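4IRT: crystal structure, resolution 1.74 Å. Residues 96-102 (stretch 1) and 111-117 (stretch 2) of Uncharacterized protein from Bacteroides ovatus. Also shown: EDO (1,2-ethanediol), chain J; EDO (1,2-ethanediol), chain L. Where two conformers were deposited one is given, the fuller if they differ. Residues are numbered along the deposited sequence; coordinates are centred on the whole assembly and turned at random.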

# COMPACT_ATOMS: atom_id res chain seq x y z
N PRO A 96 -7.36 13.71 14.14
CA PRO A 96 -8.49 12.83 14.46
C PRO A 96 -8.97 12.06 13.24
O PRO A 96 -8.88 12.56 12.11
CB PRO A 96 -9.56 13.82 14.94
CG PRO A 96 -8.76 14.92 15.56
CD PRO A 96 -7.56 15.08 14.65
N LEU A 97 -9.45 10.86 13.45
CA LEU A 97 -9.90 9.99 12.37
C LEU A 97 -10.99 10.65 11.55
O LEU A 97 -11.96 11.18 12.10
CB LEU A 97 -10.43 8.68 12.96
CG LEU A 97 -11.05 7.69 11.99
CD1 LEU A 97 -9.95 7.05 11.16
CD2 LEU A 97 -11.81 6.62 12.78
N ASN A 98 -10.78 10.62 10.24
CA ASN A 98 -11.76 10.96 9.20
C ASN A 98 -12.15 9.69 8.47
O ASN A 98 -11.31 9.09 7.78
CB ASN A 98 -11.14 11.89 8.16
CG ASN A 98 -10.68 13.21 8.77
OD1 ASN A 98 -11.43 13.86 9.51
ND2 ASN A 98 -9.44 13.61 8.46
N TYR A 99 -13.42 9.29 8.64
CA TYR A 99 -13.95 8.03 8.18
C TYR A 99 -15.44 8.18 7.83
O TYR A 99 -16.24 8.68 8.65
CB TYR A 99 -13.78 6.95 9.27
CG TYR A 99 -14.57 5.71 9.01
CD1 TYR A 99 -14.41 4.98 7.84
CD2 TYR A 99 -15.51 5.26 9.94
CE1 TYR A 99 -15.14 3.82 7.60
CE2 TYR A 99 -16.24 4.11 9.72
CZ TYR A 99 -16.07 3.40 8.55
OH TYR A 99 -16.80 2.26 8.33
N CYS A 100 -15.79 7.76 6.61
CA CYS A 100 -17.15 7.82 6.10
C CYS A 100 -17.48 6.54 5.39
O CYS A 100 -16.57 5.77 4.97
CB CYS A 100 -17.27 8.90 5.05
SG CYS A 100 -16.91 10.51 5.71
N ARG A 101 -18.78 6.35 5.15
CA ARG A 101 -19.28 5.19 4.41
C ARG A 101 -20.34 5.65 3.45
O ARG A 101 -21.02 6.63 3.70
CB ARG A 101 -19.93 4.16 5.34
CG ARG A 101 -19.00 3.22 6.08
CD ARG A 101 -19.79 2.07 6.72
NE ARG A 101 -20.81 2.51 7.69
CZ ARG A 101 -20.69 2.47 9.02
NH1 ARG A 101 -19.59 2.04 9.62
NH2 ARG A 101 -21.70 2.88 9.78
N SER A 102 -20.48 4.91 2.34
CA SER A 102 -21.59 5.06 1.40
C SER A 102 -22.90 5.12 2.13
O SER A 102 -23.11 4.37 3.09
CB SER A 102 -21.68 3.84 0.47
OG SER A 102 -20.62 3.77 -0.42
N GLY A 111 -22.09 9.63 3.91
CA GLY A 111 -22.65 10.28 5.08
C GLY A 111 -21.63 11.13 5.83
O GLY A 111 -20.56 11.47 5.32
N ASP A 112 -21.96 11.44 7.08
CA ASP A 112 -21.09 12.21 7.94
C ASP A 112 -19.88 11.37 8.37
O ASP A 112 -19.91 10.13 8.36
CB ASP A 112 -21.83 12.68 9.20
CG ASP A 112 -23.04 13.54 8.91
OD1 ASP A 112 -23.21 14.08 7.80
OD2 ASP A 112 -23.84 13.71 9.83
N LYS A 113 -18.82 12.08 8.77
CA LYS A 113 -17.67 11.46 9.44
C LYS A 113 -18.15 10.75 10.71
O LYS A 113 -19.00 11.28 11.44
CB LYS A 113 -16.62 12.52 9.76
CG LYS A 113 -15.90 13.08 8.53
CD LYS A 113 -14.88 14.14 8.87
CE LYS A 113 -14.18 14.63 7.60
NZ LYS A 113 -13.22 15.76 7.86
N MSE A 114 -17.63 9.54 10.94
CA MSE A 114 -18.00 8.68 12.05
C MSE A 114 -16.78 8.12 12.76
O MSE A 114 -15.72 7.99 12.16
CB MSE A 114 -18.74 7.43 11.56
CG MSE A 114 -20.03 7.79 10.86
SE MSE A 114 -20.83 6.13 10.14
CE MSE A 114 -19.57 5.74 8.74
N PRO A 115 -16.93 7.78 14.04
CA PRO A 115 -15.90 7.01 14.72
C PRO A 115 -15.93 5.56 14.27
O PRO A 115 -16.88 5.13 13.61
CB PRO A 115 -16.30 7.12 16.20
CG PRO A 115 -17.78 7.27 16.19
CD PRO A 115 -18.11 7.99 14.90
N MSE A 116 -14.87 4.82 14.61
CA MSE A 116 -14.87 3.38 14.45
C MSE A 116 -15.19 2.80 15.81
O MSE A 116 -16.33 2.37 16.04
CB MSE A 116 -13.55 2.90 13.85
CG MSE A 116 -13.49 3.24 12.35
SE MSE A 116 -11.70 2.74 11.71
CE MSE A 116 -12.10 2.94 9.80
N THR A 117 -14.22 2.81 16.72
CA THR A 117 -14.49 2.39 18.13
C THR A 117 -14.58 3.57 19.10
O THR A 117 -15.00 3.42 20.26
CB THR A 117 -13.41 1.43 18.62
OG1 THR A 117 -12.19 2.14 18.87
CG2 THR A 117 -13.17 0.37 17.58
C1 EDO J . -23.77 9.19 8.52
O1 EDO J . -24.38 10.40 8.08
C2 EDO J . -23.69 9.15 10.03
O2 EDO J . -24.89 8.57 10.52
C1 EDO L . -6.21 17.40 8.46
O1 EDO L . -6.42 18.84 8.54
C2 EDO L . -7.26 16.62 9.27
O2 EDO L . -8.50 16.49 8.55
O HOH W 1 -14.44 10.34 11.21
O HOH W 2 -20.57 8.11 6.55
O HOH W 3 -18.69 3.14 12.43

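The firmest link between the two stretches is a backbone hydrogen bond from Met-114 N to Tyr-99 O, 2.8 Å long with an angle of 156° at the hydrogen. The same carbonyl also receives a CA-H...O contact from Lys-113, whose CA lies 3.2 Å from Tyr-99 O, so one oxygen holds two successive residues of the other chain segment. A second backbone bond, from Gly-111 N to Arg-101 O, is longer at 3.2 Å but nearly straight. In both, stretch 2 gives the amide and stretch 1 the carbonyl.

Water completes the pairing where the backbones do not meet directly. Water 1 accepts from Tyr-99 N at 3.0 Å and donates to Leu-97 O and to Met-114 O, each 2.8 Å from the water oxygen. Water 2 plays a similar part further along, accepting from Arg-101 N at 2.9 Å and donating to Asp-112 O at 2.8 Å. Stretch 1 is extended, with a strand through Tyr-99 and Arg-101, whereas stretch 2 has no regular secondary structure; the touching parts run 128° apart, and water fills gaps that a continuous ladder of direct bonds would close.

The side chains add one direct polar link. Lys-113, with chi2 to chi4 all t, reaches along its full length to place NZ 3.1 Å from Asn-98 OD1, to which it donates a hydrogen bond. An amide suits this place because it can face two ways: while its oxygen accepts from the lysine, Asn-98 ND2 donates to O2 of the chain L ethanediol at 3.0 Å. The other ethanediol, chain J, takes a bond from Asp-112 N to its O1 at 2.8 Å and sits beside Gly-111, where a CB in ideal position would come within 2.5 Å of its C1.

Tyr-99 anchors the apolar packing. The selenomethionine Met-116 lays its CE over one ring face, 3.7 Å from the centroid and 15° off the ring normal, a CH-pi contact in which a polarised methyl meets the pi cloud. Leu-97, whose CB points toward stretch 2, backs this residue, its CD2 lying 3.8 Å from Met-116 CG. Met-114, also selenomethionine, brings its CE to 3.8 Å from Tyr-99 CE2.

One bond back from that methyl, the SE of Met-114 lies over one face of the Arg-101 guanidinium, 3.4 Å from Arg-101 NH2. A large, polarisable atom suits this flat, charged group, whose in-plane N-H bonds remain free for other partners. Thus Arg-101 NH1 donates to Tyr-99 OH at 3.1 Å and also to water 3 at 3.1 Å, and that water donates to Pro-115 O, 2.9 Å from its oxygen. Cys-100 fills space beside the backbone: its SG lies 3.8 Å from Gly-111 O and 3.9 Å from Lys-113 CG, so the short side chain is in contact with the other backbone; the CA atoms of Cys-100 and Lys-113, 5.0 Å apart, are the nearest pair across the stretches.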